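Side-chain contacts in ATP-dependent DNA helicase uvsW (Enterobacteria phage T4, PDB 1RIF), which couples ATP hydrolysis to duplex DNA unwinding and Holliday junction branch migration during recombination-dependent repair, and is represented here by its N-terminal region and ATP-binding helicase domain: residues 78-81 with 82-85; 141-144 with 145-149; 163-166 with 167-171; 243-246 with 247-251; 267-270 with 271-275. The protein carries 1 engineered substitution. One frame throughout, in Å; residues are numbered along the deposited sequence.

How the contacts relate
Contacts 2 and 4 are buried, contacts 3 and 5 partly buried, and contact 1 lies at the surface. Contact 1 ends an edge strand of the small N-terminal sheet; the other four fall within the parallel-sheet helicase domain. Contacts 2 and 3 belong to consecutive helices that pack together, and their nearest atoms are about 5 Å apart. Contact 2 is regular helix with apolar pairs, whereas contact 3 is a capped helix start. Contacts 4 and 5 meet directly, Ile245 CG1 lying 3.7 Å from Met275 CE; both hold bridging waters, between backbone atoms in contact 4 and between side-chain amide oxygens in contact 5. Ile163 of contact 3 also touches Ile245 of contact 4, whereas contact 1 touches none of the others.

Contact 1: residues 78-81 with 82-85; sequences KAWI and DPQI
Trp80 and Asp82 point the same way from the chain and lie side by side, with the indole and the carboxylate turned only 25° from each other. The torsion of Trp80 (chi1 172°) swings CG away from its own backbone N and lays the six-membered ring along the following residues. Asp82 CA then sits over one face of that ring, 3.8 Å from its centroid, in a CH-pi contact. Asp82 N lies above the same ring system, displaced toward its rim. Pro83 continues the cover less squarely, its CD approaching Trp80 CZ2 to 3.6 Å at an oblique angle. A separate apolar contact is made where CG2 of Ile81 meets CD1 of Ile85 at 3.9 Å, spanning the bend of the chain.

The bend itself is an Asx turn. Asp82 OD1 accepts the backbone N of Gln84 at 3.0 Å in a nearly straight bond (165°), the donor lying above the carboxylate plane. The backbone repeats the closure one residue later, from Ile85 N to Asp82 O. The second carboxylate oxygen, OD2, accepts from Phe7 N, and Trp80 forms an edge-to-face pair with His6, so the turn is fastened to strand 3-8 beside which strand 79-81 runs parallel.

One aspartate thus stands where the edge strand gives way to the turn, its backbone supporting the indole. Its two carboxylate oxygens each accept a separate backbone amide, which fixes the rotation of the group and would probably favour its ionised form.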
loop_
_atom_site.group_PDB
_atom_site.type_symbol
_atom_site.label_atom_id
_atom_site.label_comp_id
_atom_site.label_asym_id
_atom_site.label_seq_id
_atom_site.Cartn_x
_atom_site.Cartn_y
_atom_site.Cartn_z
ATOM N N LYS A 78 0.726 -27.196 9.876
ATOM C CA LYS A 78 -0.708 -26.930 9.967
ATOM C C LYS A 78 -0.865 -25.561 10.617
ATOM O O LYS A 78 -0.290 -25.312 11.681
ATOM C CB LYS A 78 -1.406 -27.995 10.829
ATOM C CG LYS A 78 -1.435 -29.403 10.232
ATOM C CD LYS A 78 -2.353 -29.505 9.008
ATOM C CE LYS A 78 -1.768 -28.829 7.759
ATOM N NZ LYS A 78 -2.683 -28.896 6.570
ATOM N N ALA A 79 -1.638 -24.673 9.990
ATOM C CA ALA A 79 -1.805 -23.338 10.548
ATOM C C ALA A 79 -3.216 -22.761 10.580
ATOM O O ALA A 79 -4.016 -22.996 9.678
ATOM C CB ALA A 79 -0.884 -22.381 9.828
ATOM N N TRP A 80 -3.501 -22.002 11.641
ATOM C CA TRP A 80 -4.786 -21.321 11.835
ATOM C C TRP A 80 -4.557 -19.835 11.562
ATOM O O TRP A 80 -3.643 -19.227 12.128
ATOM C CB TRP A 80 -5.296 -21.467 13.279
ATOM C CG TRP A 80 -6.530 -20.611 13.571
ATOM C CD1 TRP A 80 -7.820 -20.874 13.194
ATOM C CD2 TRP A 80 -6.564 -19.329 14.230
ATOM N NE1 TRP A 80 -8.649 -19.840 13.569
ATOM C CE2 TRP A 80 -7.906 -18.879 14.207
ATOM C CE3 TRP A 80 -5.593 -18.517 14.834
ATOM C CZ2 TRP A 80 -8.301 -17.652 14.768
ATOM C CZ3 TRP A 80 -5.988 -17.290 15.393
ATOM C CH2 TRP A 80 -7.330 -16.876 15.354
ATOM N N ILE A 81 -5.388 -19.250 10.706
ATOM C CA ILE A 81 -5.247 -17.840 10.387
ATOM C C ILE A 81 -6.434 -17.052 10.923
ATOM O O ILE A 81 -7.584 -17.362 10.611
ATOM C CB ILE A 81 -5.135 -17.610 8.857
ATOM C CG1 ILE A 81 -3.936 -18.379 8.295
ATOM C CG2 ILE A 81 -4.967 -16.128 8.565
ATOM C CD1 ILE A 81 -4.124 -19.881 8.269
ATOM N N ASP A 82 -6.146 -16.042 11.740
ATOM C CA ASP A 82 -7.191 -15.205 12.312
ATOM C C ASP A 82 -8.114 -14.814 11.156
ATOM O O ASP A 82 -7.664 -14.276 10.136
ATOM C CB ASP A 82 -6.563 -13.964 12.949
ATOM C CG ASP A 82 -7.549 -13.165 13.775
ATOM O OD1 ASP A 82 -8.755 -13.187 13.442
ATOM O OD2 ASP A 82 -7.117 -12.499 14.740
ATOM N N PRO A 83 -9.419 -15.099 11.285
ATOM C CA PRO A 83 -10.360 -14.758 10.212
ATOM C C PRO A 83 -10.390 -13.269 9.844
ATOM O O PRO A 83 -10.715 -12.909 8.709
ATOM C CB PRO A 83 -11.693 -15.262 10.755
ATOM C CG PRO A 83 -11.527 -15.094 12.235
ATOM C CD PRO A 83 -10.135 -15.623 12.460
ATOM N N GLN A 84 -10.038 -12.406 10.793
ATOM C CA GLN A 84 -10.043 -10.973 10.528
ATOM C C GLN A 84 -9.026 -10.602 9.447
ATOM O O GLN A 84 -9.177 -9.589 8.759
ATOM C CB GLN A 84 -9.736 -10.196 11.801
ATOM C CG GLN A 84 -10.085 -8.734 11.685
ATOM C CD GLN A 84 -9.593 -7.920 12.860
ATOM O OE1 GLN A 84 -9.418 -8.439 13.962
ATOM N NE2 GLN A 84 -9.381 -6.627 12.632
ATOM N N ILE A 85 -8.001 -11.439 9.300
ATOM C CA ILE A 85 -6.942 -11.216 8.320
ATOM C C ILE A 85 -7.395 -11.385 6.872
ATOM O O ILE A 85 -6.982 -10.631 5.991
ATOM C CB ILE A 85 -5.752 -12.173 8.584
ATOM C CG1 ILE A 85 -5.092 -11.815 9.920
ATOM C CG2 ILE A 85 -4.745 -12.105 7.427
ATOM C CD1 ILE A 85 -3.981 -12.772 10.345
#

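Contact 2: residues 141-144 with 145-149; sequences RSLI and QALLA. Engineered in segment 141-144: Arg141 (natural residue Lys).
Arg141 O accepts Gln145 N at 2.9 Å (164°), the first of four backbone bonds in this opening stretch of helix 141-155. Three more of the same kind follow: Ala146 N to Ser142 O at 2.8 Å, Leu147 N to Leu143 O at 2.9 Å and Leu148 N to Ile144 O at 3.1 Å. Arg141 is an engineered residue, lysine in the natural protein, and its side chain leads away from the helix. Its NH1 forms salt bridges with Asp232 and Glu233 of the DEAH box, and NH2 bonds to Leu135 O. Ser142 OG is hydrogen-bonded to the hydroxyl of Tyr180 on helix 167-180.

Beyond the backbone bonds the side chains pair one turn apart. Ile144 and Leu148 run side by side in the same direction, and the methyl CG2 of Ile144 meets Leu148 CD1 at 3.9 Å. With chi1 at -69°, CG1 of Ile144 lies opposite the carbonyl carbon, which leaves CG2 as the branch that faces the leucine. Leu143 and Leu147 instead cross obliquely and more loosely, CG to CD1 at 4.2 Å. Both pairs are covered by other elements: Gln118 and Val122 of helix 116-128 reach Ile144, Leu126 reaches Leu148, and Leu103 lies on Leu147.

The helix starts at the end of the P-loop of a superfamily 2 helicase, and Arg141 and Ser142 belong to the predicted ATP site. The arginine's bonds to two acidic residues tie the P-loop to the DEAH box, a link that describes this substituted form and need not hold for the natural lysine.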
loop_
_atom_site.group_PDB
_atom_site.type_symbol
_atom_site.label_atom_id
_atom_site.label_comp_id
_atom_site.label_asym_id
_atom_site.label_seq_id
_atom_site.Cartn_x
_atom_site.Cartn_y
_atom_site.Cartn_z
ATOM N N ARG A 141 -4.155 6.038 -14.573
ATOM C CA ARG A 141 -4.183 5.661 -13.169
ATOM C C ARG A 141 -4.702 6.699 -12.215
ATOM O O ARG A 141 -5.084 6.349 -11.113
ATOM C CB ARG A 141 -2.797 5.253 -12.695
ATOM C CG ARG A 141 -2.162 4.118 -13.455
ATOM C CD ARG A 141 -0.776 3.964 -12.931
ATOM N NE ARG A 141 0.057 3.124 -13.766
ATOM C CZ ARG A 141 1.380 3.119 -13.686
ATOM N NH1 ARG A 141 1.987 3.917 -12.810
ATOM N NH2 ARG A 141 2.092 2.318 -14.470
ATOM N N SER A 142 -4.701 7.969 -12.607
ATOM C CA SER A 142 -5.177 9.016 -11.703
ATOM C C SER A 142 -6.654 8.839 -11.400
ATOM O O SER A 142 -7.093 9.134 -10.291
ATOM C CB SER A 142 -4.936 10.408 -12.291
ATOM O OG SER A 142 -5.661 10.605 -13.493
ATOM N N LEU A 143 -7.414 8.352 -12.383
ATOM C CA LEU A 143 -8.847 8.129 -12.200
ATOM C C LEU A 143 -9.065 6.913 -11.308
ATOM O O LEU A 143 -10.005 6.883 -10.512
ATOM C CB LEU A 143 -9.550 7.916 -13.547
ATOM C CG LEU A 143 -11.081 7.732 -13.501
ATOM C CD1 LEU A 143 -11.743 8.923 -12.801
ATOM C CD2 LEU A 143 -11.619 7.591 -14.912
ATOM N N ILE A 144 -8.198 5.909 -11.445
ATOM C CA ILE A 144 -8.298 4.706 -10.621
ATOM C C ILE A 144 -8.047 5.116 -9.179
ATOM O O ILE A 144 -8.770 4.717 -8.275
ATOM C CB ILE A 144 -7.255 3.641 -11.037
ATOM C CG1 ILE A 144 -7.619 3.077 -12.415
ATOM C CG2 ILE A 144 -7.191 2.542 -9.981
ATOM C CD1 ILE A 144 -6.721 1.943 -12.900
ATOM N N GLN A 145 -7.018 5.930 -8.978
ATOM C CA GLN A 145 -6.673 6.421 -7.652
ATOM C C GLN A 145 -7.773 7.333 -7.087
ATOM O O GLN A 145 -8.101 7.264 -5.902
ATOM C CB GLN A 145 -5.326 7.149 -7.715
ATOM C CG GLN A 145 -4.147 6.192 -7.820
ATOM C CD GLN A 145 -2.833 6.893 -8.105
ATOM O OE1 GLN A 145 -2.586 7.325 -9.228
ATOM N NE2 GLN A 145 -1.988 7.019 -7.088
ATOM N N ALA A 146 -8.347 8.179 -7.940
ATOM C CA ALA A 146 -9.427 9.084 -7.524
ATOM C C ALA A 146 -10.659 8.293 -7.090
ATOM O O ALA A 146 -11.293 8.622 -6.093
ATOM C CB ALA A 146 -9.802 10.028 -8.667
ATOM N N LEU A 147 -10.998 7.248 -7.839
ATOM C CA LEU A 147 -12.163 6.432 -7.501
ATOM C C LEU A 147 -11.959 5.685 -6.185
ATOM O O LEU A 147 -12.871 5.589 -5.365
ATOM C CB LEU A 147 -12.471 5.456 -8.641
ATOM C CG LEU A 147 -13.029 6.179 -9.868
ATOM C CD1 LEU A 147 -13.259 5.212 -11.017
ATOM C CD2 LEU A 147 -14.333 6.845 -9.467
ATOM N N LEU A 148 -10.755 5.160 -5.992
ATOM C CA LEU A 148 -10.406 4.451 -4.770
ATOM C C LEU A 148 -10.508 5.394 -3.561
ATOM O O LEU A 148 -11.059 5.016 -2.529
ATOM C CB LEU A 148 -8.984 3.889 -4.891
ATOM C CG LEU A 148 -8.845 2.637 -5.751
ATOM C CD1 LEU A 148 -7.379 2.435 -6.077
ATOM C CD2 LEU A 148 -9.418 1.432 -5.022
ATOM N N ALA A 149 -9.986 6.616 -3.690
ATOM C CA ALA A 149 -10.049 7.595 -2.600
ATOM C C ALA A 149 -11.497 8.063 -2.337
ATOM O O ALA A 149 -11.903 8.214 -1.184
ATOM C CB ALA A 149 -9.143 8.789 -2.911
#

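Contact 3: residues 163-166 with 167-171; sequences IVPT and TALTT
The pyrrolidine ring of Pro165 meets Leu169, CG to CD1 at only 3.2 Å, tighter than ordinary van der Waals contact; the two side chains cross at about a right angle. Next to the ring, Thr166 OG1 touches CG of the same leucine. That hydroxyl lies between its own backbone N and carbonyl carbon (chi1 69°), a position from which OG1 accepts Leu169 N at 3.3 Å (147°). This is an N-cap bond, meeting an amide of the first helical turn. The carbonyl of Thr166 adds weak bonds from Leu169 N and Thr170 N, both at 3.1 Å. The buried Val164 also packs on the helix: its CG2 lies 3.2 Å from Thr170 OG1 and 3.9 Å from Leu169 CB, its side chain crossing that of Thr170 almost perpendicularly.

The sequence fits motif Ia of superfamily 2 helicases, in which a loop leads from a central strand into a helix. Here strand 159-163 bonds through Ile163 to Met230 and Asp232 of strand 226-232, Val164 bonds to Gly210, and the start of helix 167-180 lies against Lys190 of the edge strand 188-190.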
loop_
_atom_site.group_PDB
_atom_site.type_symbol
_atom_site.label_atom_id
_atom_site.label_comp_id
_atom_site.label_asym_id
_atom_site.label_seq_id
_atom_site.Cartn_x
_atom_site.Cartn_y
_atom_site.Cartn_z
ATOM N N ILE A 163 1.133 8.774 -2.358
ATOM C CA ILE A 163 2.560 9.046 -2.558
ATOM C C ILE A 163 2.889 9.057 -4.055
ATOM O O ILE A 163 2.598 8.106 -4.764
ATOM C CB ILE A 163 3.436 7.966 -1.834
ATOM C CG1 ILE A 163 3.051 7.895 -0.347
ATOM C CG2 ILE A 163 4.932 8.295 -1.977
ATOM C CD1 ILE A 163 3.814 6.838 0.472
ATOM N N VAL A 164 3.481 10.143 -4.535
ATOM C CA VAL A 164 3.832 10.238 -5.949
ATOM C C VAL A 164 5.344 10.404 -6.087
ATOM O O VAL A 164 6.014 10.816 -5.141
ATOM C CB VAL A 164 3.085 11.420 -6.664
ATOM C CG1 VAL A 164 1.580 11.187 -6.614
ATOM C CG2 VAL A 164 3.465 12.757 -6.040
ATOM N N PRO A 165 5.899 10.074 -7.265
ATOM C CA PRO A 165 7.346 10.197 -7.471
ATOM C C PRO A 165 7.997 11.578 -7.388
ATOM O O PRO A 165 9.162 11.674 -6.994
ATOM C CB PRO A 165 7.567 9.514 -8.824
ATOM C CG PRO A 165 6.252 9.627 -9.506
ATOM C CD PRO A 165 5.255 9.404 -8.409
ATOM N N THR A 166 7.277 12.648 -7.726
ATOM C CA THR A 166 7.880 13.988 -7.675
ATOM C C THR A 166 6.932 15.075 -7.194
ATOM O O THR A 166 5.717 14.891 -7.164
ATOM C CB THR A 166 8.395 14.438 -9.060
ATOM O OG1 THR A 166 7.279 14.665 -9.932
ATOM C CG2 THR A 166 9.298 13.380 -9.675
ATOM N N THR A 167 7.501 16.222 -6.839
ATOM C CA THR A 167 6.707 17.353 -6.373
ATOM C C THR A 167 5.776 17.856 -7.464
ATOM O O THR A 167 4.652 18.266 -7.189
ATOM C CB THR A 167 7.601 18.521 -5.916
ATOM O OG1 THR A 167 8.208 18.203 -4.658
ATOM C CG2 THR A 167 6.775 19.783 -5.757
ATOM N N ALA A 168 6.237 17.837 -8.705
ATOM C CA ALA A 168 5.401 18.286 -9.812
ATOM C C ALA A 168 4.169 17.392 -9.938
ATOM O O ALA A 168 3.096 17.862 -10.299
ATOM C CB ALA A 168 6.199 18.266 -11.126
ATOM N N LEU A 169 4.330 16.105 -9.633
ATOM C CA LEU A 169 3.232 15.150 -9.728
ATOM C C LEU A 169 2.269 15.262 -8.554
ATOM O O LEU A 169 1.130 14.802 -8.617
ATOM C CB LEU A 169 3.784 13.728 -9.839
ATOM C CG LEU A 169 4.473 13.506 -11.183
ATOM C CD1 LEU A 169 5.223 12.200 -11.173
ATOM C CD2 LEU A 169 3.424 13.522 -12.284
ATOM N N THR A 170 2.751 15.867 -7.479
ATOM C CA THR A 170 1.950 16.100 -6.289
ATOM C C THR A 170 0.861 17.091 -6.697
ATOM O O THR A 170 -0.324 16.887 -6.432
ATOM C CB THR A 170 2.842 16.684 -5.172
ATOM O OG1 THR A 170 3.523 15.605 -4.509
ATOM C CG2 THR A 170 2.039 17.487 -4.179
ATOM N N THR A 171 1.279 18.151 -7.376
ATOM C CA THR A 171 0.369 19.185 -7.857
ATOM C C THR A 171 -0.557 18.650 -8.935
ATOM O O THR A 171 -1.742 18.971 -8.962
ATOM C CB THR A 171 1.147 20.370 -8.446
ATOM O OG1 THR A 171 1.873 21.030 -7.401
ATOM C CG2 THR A 171 0.205 21.348 -9.100
#

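Contact 4: residues 243-246 with 247-251; sequences SSII and SGLNN
Ile245 and Leu249, where helix 239-245 runs out into an inverse gamma turn centred on Leu249, touch through their CD1 methyls at 4.2 Å. The backbone bonds between them are all weak. Ile245 O accepts Gly248 N at 3.1 Å and Leu249 N at 3.4 Å, and Leu249 N has a second weak acceptor in Ile246 O. The gamma turn itself is closed by a weak bond from Asn250 N to Gly248 O. Ile246 turns its larger branch away from the turn: CG1 lies opposite the backbone N (chi1 -169°) and comes to 3.8 Å from Met275 SD.

Around this turn, Met275 of helix 269-276 touches Ile245, Ile246 and Leu249, so the one methionine side chain packs on all three apolar residues. Phe223 lies on both Ile245 and Leu249, and Trp212 and Val215 of helix 212-215 reach Ile245. Across the domain boundary, His12 of strand 12-16 packs on Ile246 and Ser247, and Asn250 is backbone hydrogen-bonded to Phe10. The loop on its way to strand 254-258 therefore borders both the helicase domain and the N-terminal sheet.

Two waters add polar links. One takes the place of a direct helical bond, donating to Ser243 O and accepting from Ser247 N. The other bridges two carbonyls by donating to both, reaching Ile246 O at 3.1 Å and Leu249 O at 2.8 Å.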
loop_
_atom_site.group_PDB
_atom_site.type_symbol
_atom_site.label_atom_id
_atom_site.label_comp_id
_atom_site.label_asym_id
_atom_site.label_seq_id
_atom_site.Cartn_x
_atom_site.Cartn_y
_atom_site.Cartn_z
ATOM N N SER A 243 10.308 0.085 4.658
ATOM C CA SER A 243 10.520 -0.356 6.025
ATOM C C SER A 243 10.500 0.813 6.998
ATOM O O SER A 243 10.292 0.629 8.197
ATOM C CB SER A 243 11.832 -1.153 6.146
ATOM O OG SER A 243 12.938 -0.440 5.638
ATOM N N SER A 244 10.680 2.022 6.474
ATOM C CA SER A 244 10.686 3.225 7.300
ATOM C C SER A 244 9.298 3.695 7.771
ATOM O O SER A 244 9.167 4.208 8.880
ATOM C CB SER A 244 11.384 4.361 6.547
ATOM O OG SER A 244 11.566 5.482 7.380
ATOM N N ILE A 245 8.265 3.511 6.947
ATOM C CA ILE A 245 6.916 3.956 7.314
ATOM C C ILE A 245 5.864 2.862 7.468
ATOM O O ILE A 245 4.751 3.144 7.911
ATOM C CB ILE A 245 6.325 4.953 6.274
ATOM C CG1 ILE A 245 6.046 4.224 4.956
ATOM C CG2 ILE A 245 7.280 6.116 6.043
ATOM C CD1 ILE A 245 5.145 4.994 3.989
ATOM N N ILE A 246 6.196 1.628 7.105
ATOM C CA ILE A 246 5.231 0.537 7.169
ATOM C C ILE A 246 4.567 0.310 8.535
ATOM O O ILE A 246 3.352 0.120 8.610
ATOM C CB ILE A 246 5.869 -0.785 6.665
ATOM C CG1 ILE A 246 4.784 -1.852 6.491
ATOM C CG2 ILE A 246 6.975 -1.234 7.623
ATOM C CD1 ILE A 246 5.250 -3.100 5.743
ATOM N N SER A 247 5.348 0.341 9.608
ATOM C CA SER A 247 4.803 0.137 10.946
ATOM C C SER A 247 3.909 1.297 11.376
ATOM O O SER A 247 2.984 1.113 12.168
ATOM C CB SER A 247 5.936 -0.030 11.961
ATOM O OG SER A 247 6.691 -1.195 11.692
ATOM N N GLY A 248 4.187 2.490 10.853
ATOM C CA GLY A 248 3.389 3.656 11.195
ATOM C C GLY A 248 1.960 3.604 10.682
ATOM O O GLY A 248 1.061 4.205 11.273
ATOM N N LEU A 249 1.744 2.897 9.578
ATOM C CA LEU A 249 0.411 2.777 8.990
ATOM C C LEU A 249 -0.317 1.606 9.640
ATOM O O LEU A 249 -0.668 0.631 8.975
ATOM C CB LEU A 249 0.527 2.538 7.481
ATOM C CG LEU A 249 1.122 3.672 6.646
ATOM C CD1 LEU A 249 1.563 3.136 5.294
ATOM C CD2 LEU A 249 0.096 4.786 6.486
ATOM N N ASN A 250 -0.550 1.709 10.943
ATOM C CA ASN A 250 -1.197 0.626 11.670
ATOM C C ASN A 250 -2.710 0.592 11.510
ATOM O O ASN A 250 -3.341 -0.398 11.845
ATOM C CB ASN A 250 -0.814 0.699 13.154
ATOM C CG ASN A 250 -1.325 1.950 13.828
ATOM O OD1 ASN A 250 -1.164 3.056 13.313
ATOM N ND2 ASN A 250 -1.943 1.783 14.993
ATOM N N ASN A 251 -3.283 1.676 10.994
ATOM C CA ASN A 251 -4.725 1.755 10.770
ATOM C C ASN A 251 -5.059 1.766 9.281
ATOM O O ASN A 251 -6.221 1.941 8.915
ATOM C CB ASN A 251 -5.305 3.031 11.391
ATOM C CG ASN A 251 -5.197 3.051 12.896
ATOM O OD1 ASN A 251 -5.538 2.073 13.564
ATOM N ND2 ASN A 251 -4.732 4.167 13.444
HETATM O O HOH W 1 8.062 0.901 9.882
HETATM O O HOH W 2 0.859 -0.431 6.820
#

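Contact 5: residues 267-270 with 271-275; sequences ANIM and QYVGM
The carbonyl oxygen of Asn268 accepts Gln271 N at 2.8 Å (146°), with the donor lying above the carbonyl plane. Around the same oxygen gather two carbons of the following turn: Gln271 CG at 3.3 Å, and Tyr272 CD1 at 3.2 Å, whose ring presents its edge to the oxygen. One residue on, Ile269 O accepts Tyr272 N at 3.1 Å and, weakly, Val273 N, and Met270 O accepts Gly274 N. Helix 269-276 thus opens with bonds to the third residue on, reaches the fourth at Gly274, and is mixed again at Met275, whose N is shared weakly between Gln271 O and Tyr272 O.

The side chains of Asn268 and Tyr272 lie across each other, amide and ring planes 71° apart, and Asn268 CG comes to 3.6 Å from the ring carbon CE1. Asn268 OD1 also joins a water that donates at 3.0 Å to it and at 2.7 Å to Gln271 OE1. The glutamine can meet this water because its CG stands between its own N and carbonyl carbon (chi1 62°) and the chain is then extended, bringing the amide back alongside the asparagine.

Met270 touches Leu53 and Leu64, Gln271 Leu53, Val273 Leu64, and Asn268 and Gln271 both Phe31, so this helix start packs the helicase domain against the N-terminal region. The tyrosine is bordered at its edge by the Asn268 carbonyl; its hydroxyl, held by Ala237 O and Arg263 NH1, probably limits the ring's rotation, while the water lets two amide oxygens, both acceptors, share a donor.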
loop_
_atom_site.group_PDB
_atom_site.type_symbol
_atom_site.label_atom_id
_atom_site.label_comp_id
_atom_site.label_asym_id
_atom_site.label_seq_id
_atom_site.Cartn_x
_atom_site.Cartn_y
_atom_site.Cartn_z
ATOM N N ALA A 267 15.355 -9.438 -5.954
ATOM C CA ALA A 267 15.365 -10.098 -4.643
ATOM C C ALA A 267 14.364 -9.527 -3.629
ATOM O O ALA A 267 13.788 -10.269 -2.826
ATOM C CB ALA A 267 16.777 -10.046 -4.055
ATOM N N ASN A 268 14.151 -8.215 -3.682
ATOM C CA ASN A 268 13.256 -7.542 -2.751
ATOM C C ASN A 268 11.769 -7.494 -3.097
ATOM O O ASN A 268 10.994 -6.891 -2.355
ATOM C CB ASN A 268 13.762 -6.118 -2.506
ATOM C CG ASN A 268 13.842 -5.295 -3.780
ATOM O OD1 ASN A 268 14.379 -4.187 -3.776
ATOM N ND2 ASN A 268 13.305 -5.826 -4.875
ATOM N N ILE A 269 11.356 -8.114 -4.203
ATOM C CA ILE A 269 9.935 -8.109 -4.576
ATOM C C ILE A 269 9.060 -8.442 -3.367
ATOM O O ILE A 269 7.919 -7.994 -3.253
ATOM C CB ILE A 269 9.626 -9.146 -5.688
ATOM C CG1 ILE A 269 8.127 -9.148 -6.006
ATOM C CG2 ILE A 269 10.057 -10.543 -5.248
ATOM C CD1 ILE A 269 7.611 -7.843 -6.583
ATOM N N MET A 270 9.623 -9.231 -2.463
ATOM C CA MET A 270 8.934 -9.667 -1.261
ATOM C C MET A 270 8.451 -8.524 -0.354
ATOM O O MET A 270 7.369 -8.611 0.224
ATOM C CB MET A 270 9.854 -10.614 -0.492
ATOM C CG MET A 270 9.179 -11.421 0.584
ATOM S SD MET A 270 10.196 -12.825 1.078
ATOM C CE MET A 270 9.156 -14.210 0.549
ATOM N N GLN A 271 9.229 -7.454 -0.225
ATOM C CA GLN A 271 8.785 -6.370 0.641
ATOM C C GLN A 271 7.835 -5.380 -0.018
ATOM O O GLN A 271 7.327 -4.474 0.641
ATOM C CB GLN A 271 9.969 -5.632 1.287
ATOM C CG GLN A 271 10.918 -4.936 0.363
ATOM C CD GLN A 271 11.958 -4.116 1.129
ATOM O OE1 GLN A 271 12.983 -3.729 0.570
ATOM N NE2 GLN A 271 11.688 -3.841 2.411
ATOM N N TYR A 272 7.582 -5.551 -1.313
ATOM C CA TYR A 272 6.639 -4.677 -1.993
ATOM C C TYR A 272 5.261 -5.302 -1.809
ATOM O O TYR A 272 4.272 -4.593 -1.657
ATOM C CB TYR A 272 6.992 -4.509 -3.482
ATOM C CG TYR A 272 8.271 -3.713 -3.704
ATOM C CD1 TYR A 272 9.524 -4.310 -3.541
ATOM C CD2 TYR A 272 8.229 -2.349 -4.012
ATOM C CE1 TYR A 272 10.703 -3.570 -3.671
ATOM C CE2 TYR A 272 9.402 -1.600 -4.146
ATOM C CZ TYR A 272 10.637 -2.220 -3.971
ATOM O OH TYR A 272 11.807 -1.493 -4.075
ATOM N N VAL A 273 5.192 -6.632 -1.797
ATOM C CA VAL A 273 3.907 -7.294 -1.586
ATOM C C VAL A 273 3.596 -7.239 -0.090
ATOM O O VAL A 273 2.439 -7.276 0.319
ATOM C CB VAL A 273 3.916 -8.768 -2.073
ATOM C CG1 VAL A 273 4.501 -8.844 -3.472
ATOM C CG2 VAL A 273 4.691 -9.631 -1.130
ATOM N N GLY A 274 4.647 -7.135 0.721
ATOM C CA GLY A 274 4.460 -7.035 2.158
ATOM C C GLY A 274 3.883 -5.669 2.499
ATOM O O GLY A 274 3.158 -5.515 3.474
ATOM N N MET A 275 4.201 -4.673 1.678
ATOM C CA MET A 275 3.720 -3.315 1.887
ATOM C C MET A 275 2.429 -3.010 1.127
ATOM O O MET A 275 1.591 -2.257 1.615
ATOM C CB MET A 275 4.794 -2.308 1.465
ATOM C CG MET A 275 4.346 -0.842 1.480
ATOM S SD MET A 275 3.925 -0.222 3.128
ATOM C CE MET A 275 4.497 1.466 3.033
HETATM O O HOH W 3 15.108 -3.239 -0.999
#